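Local coordinates for putative exported protein (Bordetella parapertussis, PDB 3OCJ), which is of unknown function but has the fold of an S-adenosylmethionine-dependent methyltransferase of the Rossmann-like class and binds palmitic acid in the crystal, at residues L60-L66 with L260-W265; L217-L223 with I300-A305; P239-I245 with R292-F296. All coordinates share one frame. Residues are numbered along the deposited sequence.

Contact 1 of 3, residues L60-L66 with L260-W265. With PLM (palmitic acid), chain D.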
loop_
_atom_site.group_PDB
_atom_site.type_symbol
_atom_site.label_atom_id
_atom_site.label_comp_id
_atom_site.label_asym_id
_atom_site.label_seq_id
_atom_site.Cartn_x
_atom_site.Cartn_y
_atom_site.Cartn_z
ATOM N N LEU A 60 -5.561 -7.964 -9.854
ATOM C CA LEU A 60 -4.153 -7.671 -10.091
ATOM C C LEU A 60 -3.737 -7.917 -11.538
ATOM O O LEU A 60 -2.983 -7.132 -12.096
ATOM C CB LEU A 60 -3.275 -8.483 -9.143
ATOM C CG LEU A 60 -3.377 -7.998 -7.693
ATOM C CD1 LEU A 60 -2.779 -9.019 -6.736
ATOM C CD2 LEU A 60 -2.720 -6.630 -7.541
ATOM N N LEU A 61 -4.240 -8.983 -12.155
ATOM C CA LEU A 61 -3.902 -9.240 -13.552
ATOM C C LEU A 61 -4.388 -8.087 -14.422
ATOM O O LEU A 61 -3.694 -7.666 -15.346
ATOM C CB LEU A 61 -4.542 -10.546 -14.035
ATOM C CG LEU A 61 -3.815 -11.810 -13.566
ATOM C CD1 LEU A 61 -4.731 -13.018 -13.697
ATOM C CD2 LEU A 61 -2.530 -12.009 -14.368
ATOM N N LEU A 62 -5.584 -7.592 -14.112
ATOM C CA LEU A 62 -6.216 -6.526 -14.904
ATOM C C LEU A 62 -5.566 -5.176 -14.667
ATOM O O LEU A 62 -5.254 -4.450 -15.619
ATOM C CB LEU A 62 -7.698 -6.400 -14.555
ATOM C CG LEU A 62 -8.654 -7.372 -15.221
ATOM C CD1 LEU A 62 -10.008 -7.322 -14.541
ATOM C CD2 LEU A 62 -8.782 -7.021 -16.700
ATOM N N TYR A 63 -5.384 -4.822 -13.396
ATOM C CA TYR A 63 -5.059 -3.439 -13.040
ATOM C C TYR A 63 -3.652 -3.241 -12.491
ATOM O O TYR A 63 -3.185 -2.107 -12.362
ATOM C CB TYR A 63 -6.113 -2.874 -12.072
ATOM C CG TYR A 63 -7.520 -3.090 -12.600
ATOM C CD1 TYR A 63 -7.927 -2.520 -13.805
ATOM C CD2 TYR A 63 -8.429 -3.892 -11.914
ATOM C CE1 TYR A 63 -9.203 -2.749 -14.307
ATOM C CE2 TYR A 63 -9.711 -4.113 -12.406
ATOM C CZ TYR A 63 -10.089 -3.544 -13.594
ATOM O OH TYR A 63 -11.367 -3.775 -14.079
ATOM N N ARG A 64 -2.995 -4.339 -12.111
ATOM C CA ARG A 64 -1.568 -4.320 -11.777
ATOM C C ARG A 64 -1.230 -3.396 -10.604
ATOM O O ARG A 64 -0.140 -2.839 -10.510
ATOM C CB ARG A 64 -0.729 -4.016 -13.023
ATOM C CG ARG A 64 -0.978 -5.041 -14.131
ATOM C CD ARG A 64 -0.050 -4.875 -15.324
ATOM N NE ARG A 64 -0.166 -3.562 -15.936
ATOM C CZ ARG A 64 0.794 -2.642 -15.913
ATOM N NH1 ARG A 64 0.601 -1.471 -16.499
ATOM N NH2 ARG A 64 1.948 -2.893 -15.312
ATOM N N GLY A 65 -2.187 -3.268 -9.699
ATOM C CA GLY A 65 -1.989 -2.542 -8.456
ATOM C C GLY A 65 -3.176 -2.787 -7.543
ATOM O O GLY A 65 -4.110 -3.513 -7.900
ATOM N N LEU A 66 -3.142 -2.189 -6.360
ATOM C CA LEU A 66 -4.213 -2.347 -5.393
ATOM C C LEU A 66 -5.084 -1.108 -5.341
ATOM O O LEU A 66 -4.583 0.016 -5.434
ATOM C CB LEU A 66 -3.646 -2.616 -3.999
ATOM C CG LEU A 66 -2.854 -3.908 -3.825
ATOM C CD1 LEU A 66 -2.280 -3.992 -2.413
ATOM C CD2 LEU A 66 -3.703 -5.132 -4.135
ATOM N N LEU A 260 3.982 -12.769 -14.165
ATOM C CA LEU A 260 2.534 -12.908 -14.313
ATOM C C LEU A 260 1.768 -11.588 -14.193
ATOM O O LEU A 260 1.126 -11.149 -15.155
ATOM C CB LEU A 260 1.982 -13.969 -13.359
ATOM C CG LEU A 260 2.693 -15.325 -13.423
ATOM C CD1 LEU A 260 1.998 -16.340 -12.524
ATOM C CD2 LEU A 260 2.765 -15.839 -14.863
ATOM N N ILE A 261 1.850 -10.946 -13.033
ATOM C CA ILE A 261 1.093 -9.717 -12.792
ATOM C C ILE A 261 1.748 -8.484 -13.406
ATOM O O ILE A 261 1.087 -7.664 -14.042
ATOM C CB ILE A 261 0.933 -9.470 -11.280
ATOM C CG1 ILE A 261 0.090 -10.583 -10.651
ATOM C CG2 ILE A 261 0.372 -8.074 -11.016
ATOM C CD1 ILE A 261 0.123 -10.582 -9.126
ATOM N N GLN A 262 3.053 -8.355 -13.192
ATOM C CA GLN A 262 3.824 -7.177 -13.593
ATOM C C GLN A 262 3.309 -5.924 -12.891
ATOM O O GLN A 262 2.821 -4.994 -13.521
ATOM C CB GLN A 262 3.854 -7.020 -15.112
ATOM C CG GLN A 262 4.312 -8.308 -15.792
ATOM C CD GLN A 262 4.941 -8.082 -17.149
ATOM O OE1 GLN A 262 4.375 -7.406 -18.005
ATOM N NE2 GLN A 262 6.120 -8.656 -17.352
ATOM N N PRO A 263 3.445 -5.888 -11.567
ATOM C CA PRO A 263 2.817 -4.804 -10.797
ATOM C C PRO A 263 3.432 -3.429 -11.066
ATOM O O PRO A 263 4.614 -3.306 -11.396
ATOM C CB PRO A 263 3.086 -5.179 -9.335
ATOM C CG PRO A 263 3.743 -6.525 -9.350
ATOM C CD PRO A 263 4.206 -6.834 -10.735
ATOM N N ARG A 264 2.617 -2.405 -10.852
ATOM C CA ARG A 264 3.006 -1.016 -11.063
ATOM C C ARG A 264 3.675 -0.383 -9.844
ATOM O O ARG A 264 4.113 0.766 -9.926
ATOM C CB ARG A 264 1.762 -0.164 -11.340
ATOM C CG ARG A 264 0.872 -0.593 -12.472
ATOM C CD ARG A 264 -0.500 0.073 -12.302
ATOM N NE ARG A 264 -1.359 -0.199 -13.441
ATOM C CZ ARG A 264 -1.324 0.499 -14.572
ATOM N NH1 ARG A 264 -0.478 1.515 -14.695
ATOM N NH2 ARG A 264 -2.126 0.181 -15.578
ATOM N N TRP A 265 3.727 -1.102 -8.717
ATOM C CA TRP A 265 4.259 -0.549 -7.465
ATOM C C TRP A 265 5.768 -0.690 -7.340
ATOM O O TRP A 265 6.284 -0.934 -6.244
ATOM C CB TRP A 265 3.570 -1.199 -6.260
ATOM C CG TRP A 265 3.673 -2.711 -6.169
ATOM C CD1 TRP A 265 4.806 -3.447 -5.970
ATOM C CD2 TRP A 265 2.591 -3.649 -6.233
ATOM N NE1 TRP A 265 4.497 -4.796 -5.909
ATOM C CE2 TRP A 265 3.141 -4.942 -6.056
ATOM C CE3 TRP A 265 1.205 -3.521 -6.390
ATOM C CZ2 TRP A 265 2.355 -6.099 -6.074
ATOM C CZ3 TRP A 265 0.423 -4.677 -6.405
ATOM C CH2 TRP A 265 1.006 -5.947 -6.243
HETATM C C1 PLM D . -0.140 -0.909 -2.527
HETATM O O1 PLM D . -0.265 -0.714 -1.301
HETATM O O2 PLM D . -0.921 -0.318 -3.303
HETATM C C2 PLM D . 0.916 -1.840 -3.097
HETATM C C3 PLM D . 1.620 -2.689 -2.037
HETATM C C4 PLM D . 2.438 -3.762 -2.757
HETATM C C5 PLM D . 3.374 -4.536 -1.839
HETATM C C6 PLM D . 2.620 -5.390 -0.825
HETATM C C7 PLM D . 1.388 -6.068 -1.411
HETATM C C8 PLM D . 1.712 -7.125 -2.461
HETATM C C9 PLM D . 0.396 -7.743 -2.921
HETATM C CA PLM D . 0.576 -9.089 -3.608
HETATM C CB PLM D . -0.722 -9.883 -3.505
HETATM C CC PLM D . -0.786 -11.012 -4.520
HETATM C CD PLM D . -2.116 -11.746 -4.410
HETATM C CE PLM D . -2.237 -12.759 -5.544
HETATM C CF PLM D . -3.682 -13.175 -5.772
HETATM C CG PLM D . -4.299 -13.835 -4.550
HETATM O O HOH W 1 -1.037 -8.438 -15.793
HETATM O O HOH W 2 -3.073 -2.743 -16.062
#
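Two helix C-termini meet here, those of helices 55-63 and 247-261, beside the pocket of a bound palmitic acid. Each helix leaves helical geometry at a residue with positive phi, Arg64 (60°) and Gln262 (61°). Tyr63 O at one helix end, and Arg64 O and Gln262 O just beyond the two ends, accept from the opposite segment: Arg264 N to Arg64 O (2.8 Å), Arg264 NE to Tyr63 O (2.9 Å) and Arg64 NH2 to Gln262 O (2.9 Å). One water donates to both Leu61 O and Ile261 O, linking the last turns. Apolar packing sets Leu60 CB 4.0 Å from Ile261 CD1, and Leu60 CD2 3.9 Å from Trp265 CZ3 at the indole edge. Part of the palmitic acid chain lies over one face of that indole, with Trp265 CD2 3.5 Å from PLM C4, while Tyr199 hydrogen-bonds the ligand. The two arginines carry like charges, with Arg64 NH1 and Arg264 NH2 3.3 Å apart; a second water accepts from Arg64 NE (3.0 Å) and Arg264 NH2 (3.1 Å) and donates to Leu62 O (2.8 Å).

Contact 2 of 3, residues L217-L223 with I300-A305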
loop_
_atom_site.group_PDB
_atom_site.type_symbol
_atom_site.label_atom_id
_atom_site.label_comp_id
_atom_site.label_asym_id
_atom_site.label_seq_id
_atom_site.Cartn_x
_atom_site.Cartn_y
_atom_site.Cartn_z
ATOM N N LEU A 217 0.276 20.061 6.977
ATOM C CA LEU A 217 0.391 19.850 8.424
ATOM C C LEU A 217 0.468 21.165 9.187
ATOM O O LEU A 217 1.029 22.148 8.708
ATOM C CB LEU A 217 1.614 18.990 8.750
ATOM C CG LEU A 217 1.437 17.511 8.411
ATOM C CD1 LEU A 217 2.786 16.795 8.416
ATOM C CD2 LEU A 217 0.474 16.846 9.383
ATOM N N LYS A 218 -0.121 21.179 10.374
ATOM C CA LYS A 218 0.106 22.267 11.311
ATOM C C LYS A 218 1.538 22.161 11.803
ATOM O O LYS A 218 2.092 21.060 11.850
ATOM C CB LYS A 218 -0.854 22.147 12.489
ATOM C CG LYS A 218 -2.322 22.289 12.110
ATOM C CD LYS A 218 -3.202 22.210 13.348
ATOM C CE LYS A 218 -4.575 22.809 13.093
ATOM N NZ LYS A 218 -5.339 22.054 12.063
ATOM N N PRO A 219 2.152 23.298 12.169
ATOM C CA PRO A 219 3.492 23.251 12.759
ATOM C C PRO A 219 3.480 22.332 13.975
ATOM O O PRO A 219 2.537 22.402 14.770
ATOM C CB PRO A 219 3.737 24.703 13.185
ATOM C CG PRO A 219 2.885 25.512 12.256
ATOM C CD PRO A 219 1.660 24.678 11.996
ATOM N N GLY A 220 4.496 21.483 14.107
ATOM C CA GLY A 220 4.546 20.492 15.169
ATOM C C GLY A 220 3.845 19.189 14.820
ATOM O O GLY A 220 3.898 18.229 15.583
ATOM N N GLY A 221 3.192 19.144 13.664
ATOM C CA GLY A 221 2.487 17.945 13.230
ATOM C C GLY A 221 3.411 16.840 12.738
ATOM O O GLY A 221 4.633 16.994 12.705
ATOM N N ALA A 222 2.826 15.702 12.378
ATOM C CA ALA A 222 3.620 14.572 11.919
ATOM C C ALA A 222 2.996 13.865 10.734
ATOM O O ALA A 222 1.769 13.817 10.598
ATOM C CB ALA A 222 3.839 13.566 13.061
ATOM N N LEU A 223 3.876 13.323 9.897
ATOM C CA LEU A 223 3.517 12.482 8.762
ATOM C C LEU A 223 3.888 11.042 9.072
ATOM O O LEU A 223 4.990 10.777 9.545
ATOM C CB LEU A 223 4.293 12.933 7.522
ATOM C CG LEU A 223 4.240 12.022 6.293
ATOM C CD1 LEU A 223 2.837 11.988 5.673
ATOM C CD2 LEU A 223 5.271 12.497 5.278
ATOM N N ILE A 300 8.060 7.979 10.230
ATOM C CA ILE A 300 7.357 9.045 10.929
ATOM C C ILE A 300 8.234 10.287 10.845
ATOM O O ILE A 300 9.398 10.260 11.270
ATOM C CB ILE A 300 7.072 8.699 12.402
ATOM C CG1 ILE A 300 6.327 7.356 12.507
ATOM C CG2 ILE A 300 6.232 9.808 13.033
ATOM C CD1 ILE A 300 7.210 6.130 12.685
ATOM N N ALA A 301 7.689 11.362 10.283
ATOM C CA ALA A 301 8.446 12.579 9.993
ATOM C C ALA A 301 7.782 13.776 10.666
ATOM O O ALA A 301 6.574 13.948 10.565
ATOM C CB ALA A 301 8.511 12.778 8.488
ATOM N N ARG A 302 8.569 14.617 11.334
ATOM C CA ARG A 302 8.018 15.749 12.070
ATOM C C ARG A 302 8.099 17.068 11.301
ATOM O O ARG A 302 9.107 17.353 10.662
ATOM C CB ARG A 302 8.756 15.903 13.405
ATOM C CG ARG A 302 8.384 17.149 14.190
ATOM C CD ARG A 302 7.076 16.954 14.951
ATOM N NE ARG A 302 7.136 15.800 15.847
ATOM C CZ ARG A 302 6.067 15.190 16.348
ATOM N NH1 ARG A 302 6.212 14.145 17.155
ATOM N NH2 ARG A 302 4.852 15.623 16.038
ATOM N N LYS A 303 7.032 17.861 11.360
ATOM C CA LYS A 303 7.082 19.247 10.918
ATOM C C LYS A 303 7.428 20.109 12.124
ATOM O O LYS A 303 6.748 20.047 13.142
ATOM C CB LYS A 303 5.740 19.693 10.344
ATOM C CG LYS A 303 5.722 21.154 9.905
ATOM C CD LYS A 303 4.459 21.482 9.137
ATOM C CE LYS A 303 4.429 22.957 8.745
ATOM N NZ LYS A 303 3.344 23.241 7.758
ATOM N N PRO A 304 8.490 20.917 12.013
ATOM C CA PRO A 304 8.898 21.748 13.152
ATOM C C PRO A 304 7.770 22.615 13.708
ATOM O O PRO A 304 6.930 23.120 12.959
ATOM C CB PRO A 304 10.012 22.613 12.560
ATOM C CG PRO A 304 10.607 21.761 11.489
ATOM C CD PRO A 304 9.451 20.987 10.899
ATOM N N ALA A 305 7.762 22.772 15.030
ATOM C CA ALA A 305 6.809 23.646 15.700
ATOM C C ALA A 305 7.120 25.089 15.337
ATOM O O ALA A 305 8.253 25.395 14.965
ATOM C CB ALA A 305 6.889 23.447 17.214
ATOM O OXT ALA A 305 6.262 25.972 15.396
#
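An antiparallel strand pair of the methyltransferase-type mixed sheet joins 221-223 to 300-302, their short axes 4.6 Å apart at 147°, and the chain's C-terminus runs on past it. Lys303, with 92 Å² buried, bridges both parts of 217-223. Its N donates to Gly221 O (2.9 Å, 169°), prolonging the strand pairing, and its extended all-t side chain passes Leu217, CD to CB 3.8 Å, so that NZ donates to Leu217 O (2.7 Å). Trp214 supplies a further carbonyl acceptor and a cation-pi contact for this ammonium group. Gly220, with 61 Å² buried, sits in the type II turn from Lys218 to Gly221; its phi of 87° favours glycine, and its N makes two weak hydrogen bonds, to Lys303 O (2.8 Å) and Pro304 O (3.1 Å). Leu223 (56 Å²) forms the hydrogen-bonded pair with Ala301: Leu223 N to Ala301 O is 2.8 Å and Ala301 N to Leu223 O is 2.9 Å. On the other face, the Arg302 guanidinium lies over Ala222 CB, and Arg302 NH2 donates to Gly220 O at 2.8 Å.

Contact 3 of 3, residues P239-I245 with R292-F296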
loop_
_atom_site.group_PDB
_atom_site.type_symbol
_atom_site.label_atom_id
_atom_site.label_comp_id
_atom_site.label_asym_id
_atom_site.label_seq_id
_atom_site.Cartn_x
_atom_site.Cartn_y
_atom_site.Cartn_z
ATOM N N PRO A 239 18.437 -2.617 1.961
ATOM C CA PRO A 239 18.372 -2.972 3.384
ATOM C C PRO A 239 17.787 -4.370 3.637
ATOM O O PRO A 239 17.640 -4.758 4.793
ATOM C CB PRO A 239 17.402 -1.931 3.938
ATOM C CG PRO A 239 16.421 -1.733 2.795
ATOM C CD PRO A 239 17.260 -1.839 1.526
ATOM N N TRP A 240 17.402 -5.101 2.594
ATOM C CA TRP A 240 16.766 -6.396 2.792
ATOM C C TRP A 240 17.602 -7.291 3.689
ATOM O O TRP A 240 18.814 -7.432 3.478
ATOM C CB TRP A 240 16.526 -7.107 1.456
ATOM C CG TRP A 240 15.415 -6.526 0.632
ATOM C CD1 TRP A 240 14.932 -5.238 0.670
ATOM C CD2 TRP A 240 14.638 -7.219 -0.350
ATOM N NE1 TRP A 240 13.916 -5.094 -0.248
ATOM C CE2 TRP A 240 13.705 -6.298 -0.872
ATOM C CE3 TRP A 240 14.632 -8.540 -0.827
ATOM C CZ2 TRP A 240 12.782 -6.652 -1.860
ATOM C CZ3 TRP A 240 13.719 -8.889 -1.801
ATOM C CH2 TRP A 240 12.804 -7.948 -2.310
ATOM N N ASP A 241 16.957 -7.898 4.684
ATOM C CA ASP A 241 17.600 -8.921 5.504
ATOM C C ASP A 241 17.219 -10.275 4.923
ATOM O O ASP A 241 16.123 -10.765 5.148
ATOM C CB ASP A 241 17.146 -8.819 6.968
ATOM C CG ASP A 241 17.787 -9.892 7.862
ATOM O OD1 ASP A 241 18.507 -10.766 7.331
ATOM O OD2 ASP A 241 17.557 -9.839 9.089
HETATM N N MSE A 242 18.132 -10.880 4.171
HETATM C CA MSE A 242 17.805 -12.132 3.496
HETATM C C MSE A 242 17.527 -13.266 4.480
HETATM O O MSE A 242 16.847 -14.234 4.138
HETATM C CB MSE A 242 18.907 -12.534 2.508
HETATM C CG MSE A 242 19.204 -11.487 1.432
HETATM SE SE MSE A 242 17.640 -10.888 0.441
HETATM C CE MSE A 242 16.956 -12.603 -0.075
ATOM N N GLN A 243 18.037 -13.150 5.700
ATOM C CA GLN A 243 17.793 -14.186 6.701
ATOM C C GLN A 243 16.371 -14.127 7.244
ATOM O O GLN A 243 15.933 -15.031 7.961
ATOM C CB GLN A 243 18.796 -14.081 7.854
ATOM C CG GLN A 243 20.191 -14.532 7.469
ATOM C CD GLN A 243 21.201 -13.407 7.549
ATOM O OE1 GLN A 243 21.067 -12.392 6.871
ATOM N NE2 GLN A 243 22.220 -13.583 8.382
ATOM N N ALA A 244 15.650 -13.067 6.888
ATOM C CA ALA A 244 14.281 -12.871 7.346
ATOM C C ALA A 244 13.272 -13.190 6.244
ATOM O O ALA A 244 12.086 -12.900 6.390
ATOM C CB ALA A 244 14.089 -11.438 7.840
ATOM N N ILE A 245 13.753 -13.791 5.156
ATOM C CA ILE A 245 12.911 -14.077 3.990
ATOM C C ILE A 245 13.040 -15.543 3.612
ATOM O O ILE A 245 14.148 -16.048 3.433
ATOM C CB ILE A 245 13.313 -13.218 2.775
ATOM C CG1 ILE A 245 13.279 -11.725 3.143
ATOM C CG2 ILE A 245 12.403 -13.519 1.583
ATOM C CD1 ILE A 245 13.870 -10.807 2.068
ATOM N N ARG A 292 10.378 -6.805 9.528
ATOM C CA ARG A 292 11.459 -7.733 9.813
ATOM C C ARG A 292 12.472 -7.851 8.675
ATOM O O ARG A 292 13.676 -7.799 8.899
ATOM C CB ARG A 292 10.898 -9.114 10.161
ATOM C CG ARG A 292 10.174 -9.150 11.501
ATOM C CD ARG A 292 9.653 -10.557 11.794
ATOM N NE ARG A 292 10.739 -11.534 11.877
ATOM C CZ ARG A 292 11.179 -12.269 10.856
ATOM N NH1 ARG A 292 10.623 -12.151 9.654
ATOM N NH2 ARG A 292 12.177 -13.125 11.038
ATOM N N ALA A 293 11.989 -7.979 7.444
ATOM C CA ALA A 293 12.897 -8.166 6.319
ATOM C C ALA A 293 13.337 -6.853 5.654
ATOM O O ALA A 293 14.144 -6.874 4.728
ATOM C CB ALA A 293 12.268 -9.109 5.265
ATOM N N ARG A 294 12.785 -5.736 6.120
ATOM C CA ARG A 294 13.065 -4.377 5.612
ATOM C C ARG A 294 12.591 -4.165 4.181
ATOM O O ARG A 294 13.175 -3.375 3.438
ATOM C CB ARG A 294 14.552 -3.994 5.730
ATOM C CG ARG A 294 15.099 -3.804 7.166
ATOM C CD ARG A 294 15.575 -5.104 7.769
ATOM N NE ARG A 294 16.352 -4.849 8.993
ATOM C CZ ARG A 294 15.848 -4.844 10.225
ATOM N NH1 ARG A 294 14.564 -5.077 10.435
ATOM N NH2 ARG A 294 16.648 -4.599 11.261
ATOM N N LEU A 295 11.507 -4.850 3.828
ATOM C CA LEU A 295 10.870 -4.700 2.517
ATOM C C LEU A 295 9.975 -3.467 2.419
ATOM O O LEU A 295 9.772 -2.933 1.324
ATOM C CB LEU A 295 10.010 -5.921 2.209
ATOM C CG LEU A 295 10.671 -7.274 2.502
ATOM C CD1 LEU A 295 9.707 -8.432 2.233
ATOM C CD2 LEU A 295 11.966 -7.466 1.726
ATOM N N PHE A 296 9.399 -3.039 3.534
ATOM C CA PHE A 296 8.356 -2.018 3.475
ATOM C C PHE A 296 8.364 -1.189 4.757
ATOM O O PHE A 296 7.416 -1.251 5.547
ATOM C CB PHE A 296 6.986 -2.692 3.285
ATOM C CG PHE A 296 5.944 -1.844 2.569
ATOM C CD1 PHE A 296 6.095 -0.472 2.372
ATOM C CD2 PHE A 296 4.801 -2.468 2.083
ATOM C CE1 PHE A 296 5.097 0.265 1.687
ATOM C CE2 PHE A 296 3.810 -1.754 1.416
ATOM C CZ PHE A 296 3.963 -0.388 1.208
HETATM O O HOH W 3 15.964 -8.230 10.284
#
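A leucine methyl group sits almost squarely on a tryptophan: Leu295 CD2 is 3.4 Å from the centroid of the five-membered ring of Trp240 and only 15° off its normal, a CH-pi contact over the ring face. The closest atom pair, Leu295 CD2 to Trp240 CE2, is 3.3 Å. Ile245 extends this apolar patch, with CD1 3.9 Å from Leu295 CD2 and CG1 3.5 Å from Ala293 CB, while Ala244 CB approaches Ala293 CB at 3.9 Å.

With no strand in either segment, a single backbone hydrogen bond joins them: Asp241 N donates to Ala293 O (3.0 Å, 163°), and Trp240 CA makes a CA-H...O contact with the same oxygen at 3.3 Å. Asp241 also organises its own loop: OD1 accepts from Gln243 N at 2.9 Å, an Asx turn leading into the 3-10 segment 242-243. A water then joins its other carboxylate oxygen to the second segment, donating to Asp241 OD2 (2.6 Å) and Arg292 O (2.7 Å). Arg294 CB packs 3.9 Å from Pro239 CB.

The contact thus ties the loop before helix 247-261 to the connection between antiparallel strands 286-289 and 298-302. Pro96, the first residue of helix 96-115, touches both Leu295 and Ile245, and Ala100 of the same helix packs on Leu295, while Leu250 of helix 247-261 touches Trp240 and Ile245.

How the contacts relate
Contacts 1 and 2 lie on opposite sides of the chain's centre, their own centres 33 Å apart; contact 3 is 22 Å from contact 1 and 29 Å from contact 2, centre to centre. Along the chain the order is 60-66, 217-223, 239-245, 260-265, 292-296, 300-305. Both segments of contact 3 therefore fall between those of contact 2, whereas contact 1 alternates with each of the others. Strand 298-302, paired in contact 2, begins one residue after loop 292-296 of contact 3. Helix 247-261 starts just after 239-245 and ends in contact 1. These elements thus connect the sheet of the methyltransferase-type fold with the helical region that holds the palmitic acid.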